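Local coordinates for protein linoleate 11-lipoxygenase (Gaeumannomyces graminis, PDB 5FX8) that catalyses the manganese-dependent oxygenation of linoleic and alpha-linolenic acids to 11S- and 13R-hydroperoxy fatty acids, at residues F70-S75 with H301-R306; G78-Y83 with F293-E298; F82-E87 with Q324-R329. One frame throughout, in Å; residues are numbered along the deposited sequence.

Overall arrangement
Near the N terminus, strands 71-73 and 83-85 pair antiparallel, joined by a loop. All three contacts start from this region. Interaction 1 runs from the first strand to the C-terminal end of helix 268-305 and closes a loop of 225 residues. Interaction 2 starts in the connecting loop and meets the same helix earlier, at 293-298, so it nests inside interaction 1. Interaction 3 starts at the second strand and continues past that helix to 324-329, so it crosses interaction 1. It shares Phe82 and Tyr83 with interaction 2. Together they tie the small sheet to helix 268-305 and to the start of helix 328-336.

Interaction 1 of 3, residues F70-S75 with H301-R306; sequences FLYGPS and HEAAFR
Phe70 and Phe305 form an edge-to-face pair. The CD2 atom of Phe305 sits over the centre of one Phe70 face, and the ring planes are 52° apart. The closest atoms are Phe70 CD2 and Phe305 CD2, 3.6 Å apart. Phe70 holds CG anti to its backbone N (chi1 -177°), and its ring reaches the helix. There CE1 of Phe70 comes within 4.0 Å of Glu302 CA, with Glu302 at the ring edge.

Arg306 makes the polar link. Its NH1 donates to the carbonyl O of Phe70 at 2.7 Å. The oxygen lies in the guanidinium plane, while the donor is tilted 24° from the carbonyl plane. On the way Arg306 CD passes 3.4 Å from Tyr72 CZ; beyond it the chain bends at chi3. The hydroxyl end of Tyr72 also reaches the helix backbone, with OH 3.5 Å from Ala303 CA. Glu302 OE1 lies in the plane of the Tyr72 ring, at its edge, 3.4 Å from CD1.

Glu442, outside the two segments, sets the outer shell. Its OE2 accepts a hydrogen bond from Tyr72 OH and pairs with Arg306 NE as a salt bridge. One carboxylate thus holds both side chains and probably balances the buried arginine charge.

The contact fixes the first strand of a two-stranded sheet to the last turn of helix 268-305. Pro84 of strand 83-85 touches Phe70 and Glu302. Leu88 and Ile92 of helix 86-124 pack on both phenylalanines, and Trp439 of helix 434-444 lies against Ala303.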
loop_
_atom_site.group_PDB
_atom_site.type_symbol
_atom_site.label_atom_id
_atom_site.label_comp_id
_atom_site.label_asym_id
_atom_site.label_seq_id
_atom_site.Cartn_x
_atom_site.Cartn_y
_atom_site.Cartn_z
ATOM N N PHE A 70 0.843 19.166 21.305
ATOM C CA PHE A 70 0.222 18.285 20.323
ATOM C C PHE A 70 -1.286 18.470 20.409
ATOM O O PHE A 70 -1.932 17.946 21.312
ATOM C CB PHE A 70 0.656 16.873 20.576
ATOM C CG PHE A 70 0.157 15.876 19.607
ATOM C CD1 PHE A 70 -1.122 15.340 19.716
ATOM C CD2 PHE A 70 1.004 15.370 18.646
ATOM C CE1 PHE A 70 -1.554 14.356 18.833
ATOM C CE2 PHE A 70 0.577 14.399 17.769
ATOM C CZ PHE A 70 -0.699 13.887 17.863
ATOM N N LEU A 71 -1.847 19.218 19.463
ATOM C CA LEU A 71 -3.199 19.748 19.556
ATOM C C LEU A 71 -4.078 19.153 18.477
ATOM O O LEU A 71 -3.602 18.677 17.446
ATOM C CB LEU A 71 -3.201 21.277 19.440
ATOM C CG LEU A 71 -2.216 22.031 20.358
ATOM C CD1 LEU A 71 -2.208 23.494 20.086
ATOM C CD2 LEU A 71 -2.578 21.856 21.774
ATOM N N TYR A 72 -5.376 19.179 18.738
ATOM C CA TYR A 72 -6.349 18.765 17.745
ATOM C C TYR A 72 -6.557 19.904 16.767
ATOM O O TYR A 72 -6.984 20.990 17.167
ATOM C CB TYR A 72 -7.675 18.396 18.393
ATOM C CG TYR A 72 -7.610 17.234 19.318
ATOM C CD1 TYR A 72 -7.190 15.999 18.872
ATOM C CD2 TYR A 72 -7.985 17.364 20.634
ATOM C CE1 TYR A 72 -7.127 14.943 19.717
ATOM C CE2 TYR A 72 -7.928 16.328 21.466
ATOM C CZ TYR A 72 -7.497 15.119 21.006
ATOM O OH TYR A 72 -7.442 14.074 21.868
ATOM N N GLY A 73 -6.290 19.654 15.490
ATOM C CA GLY A 73 -6.479 20.650 14.466
ATOM C C GLY A 73 -7.640 20.313 13.563
ATOM O O GLY A 73 -8.248 19.254 13.668
ATOM N N PRO A 74 -7.964 21.205 12.632
ATOM C CA PRO A 74 -9.066 20.920 11.715
ATOM C C PRO A 74 -8.789 19.671 10.903
ATOM O O PRO A 74 -7.643 19.282 10.682
ATOM C CB PRO A 74 -9.115 22.156 10.827
ATOM C CG PRO A 74 -8.391 23.179 11.585
ATOM C CD PRO A 74 -7.324 22.490 12.298
ATOM N N SER A 75 -9.875 19.041 10.470
ATOM C CA SER A 75 -9.800 17.903 9.583
ATOM C C SER A 75 -9.229 18.333 8.238
ATOM O O SER A 75 -9.646 19.334 7.660
ATOM C CB SER A 75 -11.195 17.308 9.435
ATOM O OG SER A 75 -11.248 16.214 8.544
ATOM N N HIS A 301 -5.172 7.304 17.757
ATOM C CA HIS A 301 -3.803 7.519 18.165
ATOM C C HIS A 301 -3.572 8.936 18.686
ATOM O O HIS A 301 -2.714 9.125 19.539
ATOM C CB HIS A 301 -2.882 7.203 17.003
ATOM C CG HIS A 301 -1.448 7.483 17.278
ATOM N ND1 HIS A 301 -0.907 8.748 17.196
ATOM C CD2 HIS A 301 -0.433 6.665 17.621
ATOM C CE1 HIS A 301 0.380 8.697 17.479
ATOM N NE2 HIS A 301 0.689 7.445 17.752
ATOM N N GLU A 302 -4.288 9.945 18.197
ATOM C CA GLU A 302 -4.109 11.294 18.728
ATOM C C GLU A 302 -4.529 11.349 20.182
ATOM O O GLU A 302 -3.816 11.884 21.053
ATOM C CB GLU A 302 -4.941 12.302 17.931
ATOM C CG GLU A 302 -4.397 12.620 16.599
ATOM C CD GLU A 302 -5.295 13.494 15.770
ATOM O OE1 GLU A 302 -5.620 14.637 16.153
ATOM O OE2 GLU A 302 -5.669 13.029 14.697
ATOM N N ALA A 303 -5.725 10.827 20.446
ATOM C CA ALA A 303 -6.226 10.812 21.800
ATOM C C ALA A 303 -5.268 10.048 22.712
ATOM O O ALA A 303 -4.975 10.504 23.824
ATOM C CB ALA A 303 -7.641 10.238 21.791
ATOM N N ALA A 304 -4.699 8.930 22.227
ATOM C CA ALA A 304 -3.734 8.189 23.040
ATOM C C ALA A 304 -2.466 8.996 23.290
ATOM O O ALA A 304 -1.964 9.032 24.416
ATOM C CB ALA A 304 -3.384 6.847 22.397
ATOM N N PHE A 305 -1.914 9.621 22.256
ATOM C CA PHE A 305 -0.665 10.358 22.432
ATOM C C PHE A 305 -0.822 11.496 23.433
ATOM O O PHE A 305 0.103 11.794 24.183
ATOM C CB PHE A 305 -0.189 10.885 21.082
ATOM C CG PHE A 305 1.225 11.365 21.064
ATOM C CD1 PHE A 305 2.275 10.477 21.060
ATOM C CD2 PHE A 305 1.502 12.719 20.992
ATOM C CE1 PHE A 305 3.560 10.932 21.017
ATOM C CE2 PHE A 305 2.786 13.180 20.938
ATOM C CZ PHE A 305 3.814 12.304 20.947
ATOM N N ARG A 306 -1.992 12.106 23.478
ATOM C CA ARG A 306 -2.289 13.139 24.460
ATOM C C ARG A 306 -2.520 12.637 25.891
ATOM O O ARG A 306 -2.751 13.469 26.769
ATOM C CB ARG A 306 -3.517 13.927 24.000
ATOM C CG ARG A 306 -3.254 14.725 22.743
ATOM C CD ARG A 306 -4.408 15.570 22.395
ATOM N NE ARG A 306 -4.958 16.210 23.576
ATOM C CZ ARG A 306 -4.570 17.387 24.048
ATOM N NH1 ARG A 306 -3.622 18.083 23.434
ATOM N NH2 ARG A 306 -5.142 17.866 25.134
#

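Interaction 2 of 3, residues G78-Y83 with F293-E298; sequences GQTTFY and FHTIPE. With MN (manganese (II) ion), chain I.
Thr81 and Thr295 bring a loop without regular structure up to a helix, their CA atoms 5.9 Å apart. Between the side chains of these two threonines, the CB atoms are 3.8 Å apart. Thr81 also lays its methyl against the helix backbone, with CG2 3.2 Å from the carbonyl O of Thr295. Thr80 supplies the polar contact. Its OG1 is hydrogen-bonded to Thr295 OG1 at 3.1 Å, and either hydroxyl could be the donor. The two side chains cross at about a right angle. Thr295 holds OG1 between its backbone N and carbonyl carbon (chi1 55°), on the side that meets Thr80.

Helix 268-305 is a long helix of the lipoxygenase fold that carries the metal ligands His290 and His294. It is kinked at Pro297, whose N has no bond to the turn before. His294 binds the manganese through NE2 at 2.1 Å. A water binds the manganese at 2.4 Å, and His290, His478, Asn482 and the C-terminal Val618 complete the site. Thr295 faces the loop, while the side chain of His294 turns to the metal and does not touch the loop.

Further along, Glu298 OE1 lies near the plane of the Tyr83 ring, at its edge, 4.0 Å from CD1. The carboxylate plane stands almost perpendicular to the ring, at 88°. The main partner of Glu298 OE1 is Arg329 NE, in a salt bridge. Leu292 touches Thr80, and Ile299 touches Thr81.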
loop_
_atom_site.group_PDB
_atom_site.type_symbol
_atom_site.label_atom_id
_atom_site.label_comp_id
_atom_site.label_asym_id
_atom_site.label_seq_id
_atom_site.Cartn_x
_atom_site.Cartn_y
_atom_site.Cartn_z
ATOM N N GLY A 78 -10.553 16.164 3.376
ATOM C CA GLY A 78 -11.963 15.945 3.619
ATOM C C GLY A 78 -12.354 16.337 5.030
ATOM O O GLY A 78 -11.546 16.756 5.861
ATOM N N GLN A 79 -13.623 16.196 5.309
ATOM C CA GLN A 79 -14.131 16.644 6.581
ATOM C C GLN A 79 -14.548 15.421 7.395
ATOM O O GLN A 79 -15.707 15.014 7.388
ATOM C CB GLN A 79 -15.262 17.622 6.375
ATOM C CG GLN A 79 -15.687 18.289 7.660
ATOM C CD GLN A 79 -14.556 19.045 8.344
ATOM O OE1 GLN A 79 -13.784 19.767 7.697
ATOM N NE2 GLN A 79 -14.456 18.888 9.661
ATOM N N THR A 80 -13.595 14.851 8.123
ATOM C CA THR A 80 -13.902 13.750 9.028
ATOM C C THR A 80 -13.373 14.028 10.427
ATOM O O THR A 80 -14.106 14.442 11.320
ATOM C CB THR A 80 -13.305 12.411 8.545
ATOM O OG1 THR A 80 -11.870 12.412 8.687
ATOM C CG2 THR A 80 -13.708 12.079 7.098
ATOM N N THR A 81 -12.088 13.814 10.603
ATOM C CA THR A 81 -11.446 13.649 11.888
ATOM C C THR A 81 -10.408 14.748 12.078
ATOM O O THR A 81 -9.824 15.224 11.110
ATOM C CB THR A 81 -10.815 12.242 11.921
ATOM O OG1 THR A 81 -11.798 11.268 12.245
ATOM C CG2 THR A 81 -9.738 12.155 12.855
ATOM N N PHE A 82 -10.185 15.157 13.321
ATOM C CA PHE A 82 -9.148 16.133 13.609
ATOM C C PHE A 82 -7.787 15.599 13.172
ATOM O O PHE A 82 -7.493 14.417 13.313
ATOM C CB PHE A 82 -9.122 16.452 15.114
ATOM C CG PHE A 82 -10.377 17.111 15.652
ATOM C CD1 PHE A 82 -10.998 18.148 14.973
ATOM C CD2 PHE A 82 -10.924 16.711 16.871
ATOM C CE1 PHE A 82 -12.130 18.755 15.494
ATOM C CE2 PHE A 82 -12.073 17.317 17.382
ATOM C CZ PHE A 82 -12.666 18.326 16.694
ATOM N N TYR A 83 -6.964 16.469 12.645
ATOM C CA TYR A 83 -5.579 16.184 12.309
ATOM C C TYR A 83 -4.678 16.942 13.268
ATOM O O TYR A 83 -5.004 18.061 13.657
ATOM C CB TYR A 83 -5.267 16.585 10.864
ATOM C CG TYR A 83 -3.889 16.200 10.405
ATOM C CD1 TYR A 83 -3.635 14.936 9.896
ATOM C CD2 TYR A 83 -2.843 17.088 10.483
ATOM C CE1 TYR A 83 -2.392 14.596 9.482
ATOM C CE2 TYR A 83 -1.617 16.746 10.077
ATOM C CZ TYR A 83 -1.389 15.509 9.579
ATOM O OH TYR A 83 -0.126 15.187 9.169
ATOM N N PHE A 293 -10.561 4.573 6.799
ATOM C CA PHE A 293 -9.565 3.656 7.340
ATOM C C PHE A 293 -8.284 4.391 7.681
ATOM O O PHE A 293 -7.498 3.893 8.478
ATOM C CB PHE A 293 -9.203 2.521 6.372
ATOM C CG PHE A 293 -10.335 1.580 6.032
ATOM C CD1 PHE A 293 -11.614 1.793 6.481
ATOM C CD2 PHE A 293 -10.110 0.474 5.236
ATOM C CE1 PHE A 293 -12.633 0.933 6.145
ATOM C CE2 PHE A 293 -11.141 -0.396 4.911
ATOM C CZ PHE A 293 -12.388 -0.156 5.361
ATOM N N HIS A 294 -8.033 5.551 7.079
ATOM C CA HIS A 294 -6.887 6.329 7.537
ATOM C C HIS A 294 -7.226 7.195 8.753
ATOM O O HIS A 294 -6.475 7.213 9.723
ATOM C CB HIS A 294 -6.342 7.194 6.398
ATOM C CG HIS A 294 -5.472 6.462 5.424
ATOM N ND1 HIS A 294 -4.152 6.181 5.676
ATOM C CD2 HIS A 294 -5.735 5.957 4.198
ATOM C CE1 HIS A 294 -3.635 5.537 4.648
ATOM N NE2 HIS A 294 -4.576 5.387 3.735
ATOM N N THR A 295 -8.361 7.884 8.750
ATOM C CA THR A 295 -8.608 8.931 9.726
ATOM C C THR A 295 -9.177 8.439 11.055
ATOM O O THR A 295 -8.977 9.112 12.064
ATOM C CB THR A 295 -9.522 10.029 9.142
ATOM O OG1 THR A 295 -10.753 9.483 8.642
ATOM C CG2 THR A 295 -8.838 10.716 8.039
ATOM N N ILE A 296 -9.836 7.289 11.122
ATOM C CA ILE A 296 -10.271 6.792 12.435
ATOM C C ILE A 296 -9.088 6.303 13.280
ATOM O O ILE A 296 -9.014 6.622 14.483
ATOM C CB ILE A 296 -11.340 5.693 12.284
ATOM C CG1 ILE A 296 -12.421 6.164 11.341
ATOM C CG2 ILE A 296 -11.968 5.383 13.605
ATOM C CD1 ILE A 296 -13.014 7.393 11.776
ATOM N N PRO A 297 -8.140 5.532 12.727
ATOM C CA PRO A 297 -6.927 5.251 13.501
ATOM C C PRO A 297 -6.192 6.503 13.927
ATOM O O PRO A 297 -5.774 6.578 15.082
ATOM C CB PRO A 297 -6.083 4.395 12.550
ATOM C CG PRO A 297 -7.024 3.784 11.680
ATOM C CD PRO A 297 -8.166 4.725 11.504
ATOM N N GLU A 298 -6.015 7.478 13.033
ATOM C CA GLU A 298 -5.279 8.683 13.390
ATOM C C GLU A 298 -5.868 9.327 14.630
ATOM O O GLU A 298 -5.129 9.736 15.523
ATOM C CB GLU A 298 -5.281 9.693 12.235
ATOM C CG GLU A 298 -4.251 9.524 11.151
ATOM C CD GLU A 298 -4.646 10.242 9.848
ATOM O OE1 GLU A 298 -5.291 11.303 9.879
ATOM O OE2 GLU A 298 -4.334 9.724 8.765
HETATM MN MN MN I . -4.488 4.374 1.865
HETATM O O HOH W 1 -4.517 6.332 0.426
#

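Interaction 3 of 3, residues F82-E87 with Q324-R329; sequences FYPTGE and QAYAIR. With NAG (2-acetamido-2-deoxy-beta-D-glucopyranose), chain J.
Tyr83 turns the edge of its ring to Arg329 and Tyr326. Pro84 CD covers one face, 3.4 Å above the plane and toward the rim. Arg329 NE lies near the ring plane, 3.6 Å from Tyr83 CD1. The guanidinium stands steeply to the ring, at 78°, and Tyr83 CB sits over its centre. Tyr83 holds CG anti to the backbone N (chi1 -175°); its ring edge meets the 324-329 turn. Tyr83 OH lies 2.5 Å from the carbonyl O of Tyr326, a doubtful hydrogen bond because the hydroxyl is too close to another atom of the model.

Pro84 CG packs 3.6 Å from Tyr326 CE1. Arg329 NH2 gives a weak, bent bond to Phe82 O at 3.2 Å (123°). Besides its salt bridge to Glu298, Arg329 binds the carbonyl oxygens of Thr81 and Thr76 through NH1. It thus gathers several loop carbonyls near helix 268-305.

Apart from this contact, exposed Glu87 accepts, through OE2, a nearly straight hydrogen bond from N2 of an N-acetylglucosamine at 3.0 Å.

Strand 83-85 is joined here to the start of helix 328-336. Helix 268-305 borders it, with His301 hydrogen-bonded to Tyr326 OH, and helix 86-124 adds Ile92 against Tyr326.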
loop_
_atom_site.group_PDB
_atom_site.type_symbol
_atom_site.label_atom_id
_atom_site.label_comp_id
_atom_site.label_asym_id
_atom_site.label_seq_id
_atom_site.Cartn_x
_atom_site.Cartn_y
_atom_site.Cartn_z
ATOM N N PHE A 82 -10.185 15.157 13.321
ATOM C CA PHE A 82 -9.148 16.133 13.609
ATOM C C PHE A 82 -7.787 15.599 13.172
ATOM O O PHE A 82 -7.493 14.417 13.313
ATOM C CB PHE A 82 -9.122 16.452 15.114
ATOM C CG PHE A 82 -10.377 17.111 15.652
ATOM C CD1 PHE A 82 -10.998 18.148 14.973
ATOM C CD2 PHE A 82 -10.924 16.711 16.871
ATOM C CE1 PHE A 82 -12.130 18.755 15.494
ATOM C CE2 PHE A 82 -12.073 17.317 17.382
ATOM C CZ PHE A 82 -12.666 18.326 16.694
ATOM N N TYR A 83 -6.964 16.469 12.645
ATOM C CA TYR A 83 -5.579 16.184 12.309
ATOM C C TYR A 83 -4.678 16.942 13.268
ATOM O O TYR A 83 -5.004 18.061 13.657
ATOM C CB TYR A 83 -5.267 16.585 10.864
ATOM C CG TYR A 83 -3.889 16.200 10.405
ATOM C CD1 TYR A 83 -3.635 14.936 9.896
ATOM C CD2 TYR A 83 -2.843 17.088 10.483
ATOM C CE1 TYR A 83 -2.392 14.596 9.482
ATOM C CE2 TYR A 83 -1.617 16.746 10.077
ATOM C CZ TYR A 83 -1.389 15.509 9.579
ATOM O OH TYR A 83 -0.126 15.187 9.169
ATOM N N PRO A 84 -3.579 16.346 13.717
ATOM C CA PRO A 84 -2.781 16.982 14.767
ATOM C C PRO A 84 -2.107 18.242 14.296
ATOM O O PRO A 84 -1.533 18.296 13.213
ATOM C CB PRO A 84 -1.738 15.914 15.122
ATOM C CG PRO A 84 -1.714 15.040 14.033
ATOM C CD PRO A 84 -3.098 14.986 13.469
ATOM N N THR A 85 -2.152 19.248 15.149
ATOM C CA THR A 85 -1.421 20.470 14.891
ATOM C C THR A 85 -0.649 20.825 16.149
ATOM O O THR A 85 -0.475 19.963 17.007
ATOM C CB THR A 85 -2.379 21.577 14.450
ATOM O OG1 THR A 85 -1.622 22.688 13.997
ATOM C CG2 THR A 85 -3.291 21.990 15.586
ATOM N N GLY A 86 -0.164 22.062 16.278
ATOM C CA GLY A 86 0.737 22.423 17.355
ATOM C C GLY A 86 2.185 22.148 16.999
ATOM O O GLY A 86 2.505 21.500 16.009
ATOM N N GLU A 87 3.096 22.646 17.823
ATOM C CA GLU A 87 4.510 22.435 17.529
ATOM C C GLU A 87 4.862 20.956 17.475
ATOM O O GLU A 87 5.593 20.510 16.585
ATOM C CB GLU A 87 5.370 23.128 18.571
ATOM C CG GLU A 87 6.842 23.054 18.289
ATOM C CD GLU A 87 7.641 23.641 19.406
ATOM O OE1 GLU A 87 7.043 24.303 20.275
ATOM O OE2 GLU A 87 8.862 23.430 19.430
ATOM N N GLN A 324 4.380 6.117 10.163
ATOM C CA GLN A 324 4.236 7.016 9.028
ATOM C C GLN A 324 2.814 7.487 8.788
ATOM O O GLN A 324 2.561 8.095 7.755
ATOM C CB GLN A 324 4.777 6.382 7.745
ATOM C CG GLN A 324 6.241 6.112 7.772
ATOM C CD GLN A 324 6.775 5.738 6.418
ATOM O OE1 GLN A 324 6.174 6.043 5.412
ATOM N NE2 GLN A 324 7.912 5.083 6.387
ATOM N N ALA A 325 1.865 7.229 9.692
ATOM C CA ALA A 325 0.464 7.417 9.313
ATOM C C ALA A 325 0.141 8.876 9.052
ATOM O O ALA A 325 -0.743 9.171 8.256
ATOM C CB ALA A 325 -0.489 6.869 10.372
ATOM N N TYR A 326 0.846 9.793 9.693
ATOM C CA TYR A 326 0.501 11.197 9.605
ATOM C C TYR A 326 0.982 11.850 8.327
ATOM O O TYR A 326 0.809 13.060 8.151
ATOM C CB TYR A 326 1.045 11.918 10.808
ATOM C CG TYR A 326 0.302 11.558 12.048
ATOM C CD1 TYR A 326 -1.039 11.841 12.159
ATOM C CD2 TYR A 326 0.939 10.955 13.106
ATOM C CE1 TYR A 326 -1.716 11.550 13.279
ATOM C CE2 TYR A 326 0.267 10.646 14.232
ATOM C CZ TYR A 326 -1.068 10.950 14.315
ATOM O OH TYR A 326 -1.776 10.675 15.446
ATOM N N ALA A 327 1.575 11.067 7.444
ATOM C CA ALA A 327 1.946 11.528 6.133
ATOM C C ALA A 327 0.802 11.473 5.136
ATOM O O ALA A 327 0.803 12.254 4.189
ATOM C CB ALA A 327 3.123 10.705 5.619
ATOM N N ILE A 328 -0.199 10.620 5.342
ATOM C CA ILE A 328 -1.132 10.326 4.259
ATOM C C ILE A 328 -2.014 11.532 3.946
ATOM O O ILE A 328 -2.268 11.828 2.776
ATOM C CB ILE A 328 -1.965 9.065 4.572
ATOM C CG1 ILE A 328 -1.050 7.874 4.852
ATOM C CG2 ILE A 328 -2.859 8.703 3.398
ATOM C CD1 ILE A 328 -0.104 7.552 3.755
ATOM N N ARG A 329 -2.490 12.252 4.957
ATOM C CA ARG A 329 -3.290 13.438 4.653
ATOM C C ARG A 329 -2.472 14.559 3.993
ATOM O O ARG A 329 -2.914 15.094 2.963
ATOM C CB ARG A 329 -4.032 13.894 5.911
ATOM C CG ARG A 329 -5.112 12.913 6.320
ATOM C CD ARG A 329 -6.250 13.556 7.108
ATOM N NE ARG A 329 -6.388 13.024 8.469
ATOM C CZ ARG A 329 -7.308 13.405 9.344
ATOM N NH1 ARG A 329 -8.195 14.321 9.021
ATOM N NH2 ARG A 329 -7.338 12.866 10.538
HETATM C C1 NAG J . 10.532 20.312 16.584
HETATM C C2 NAG J . 10.914 20.368 18.059
HETATM C C3 NAG J . 11.965 21.456 18.301
HETATM C C4 NAG J . 13.151 21.280 17.357
HETATM C C5 NAG J . 12.677 21.141 15.909
HETATM C C6 NAG J . 13.792 20.771 14.951
HETATM C C7 NAG J . 9.170 19.583 19.623
HETATM C C8 NAG J . 9.768 18.219 19.476
HETATM N N2 NAG J . 9.750 20.566 18.917
HETATM O O3 NAG J . 12.403 21.369 19.652
HETATM O O4 NAG J . 14.051 22.383 17.443
HETATM O O5 NAG J . 11.688 20.105 15.805
HETATM O O6 NAG J . 14.158 19.399 15.051
HETATM O O7 NAG J . 8.199 19.789 20.350
#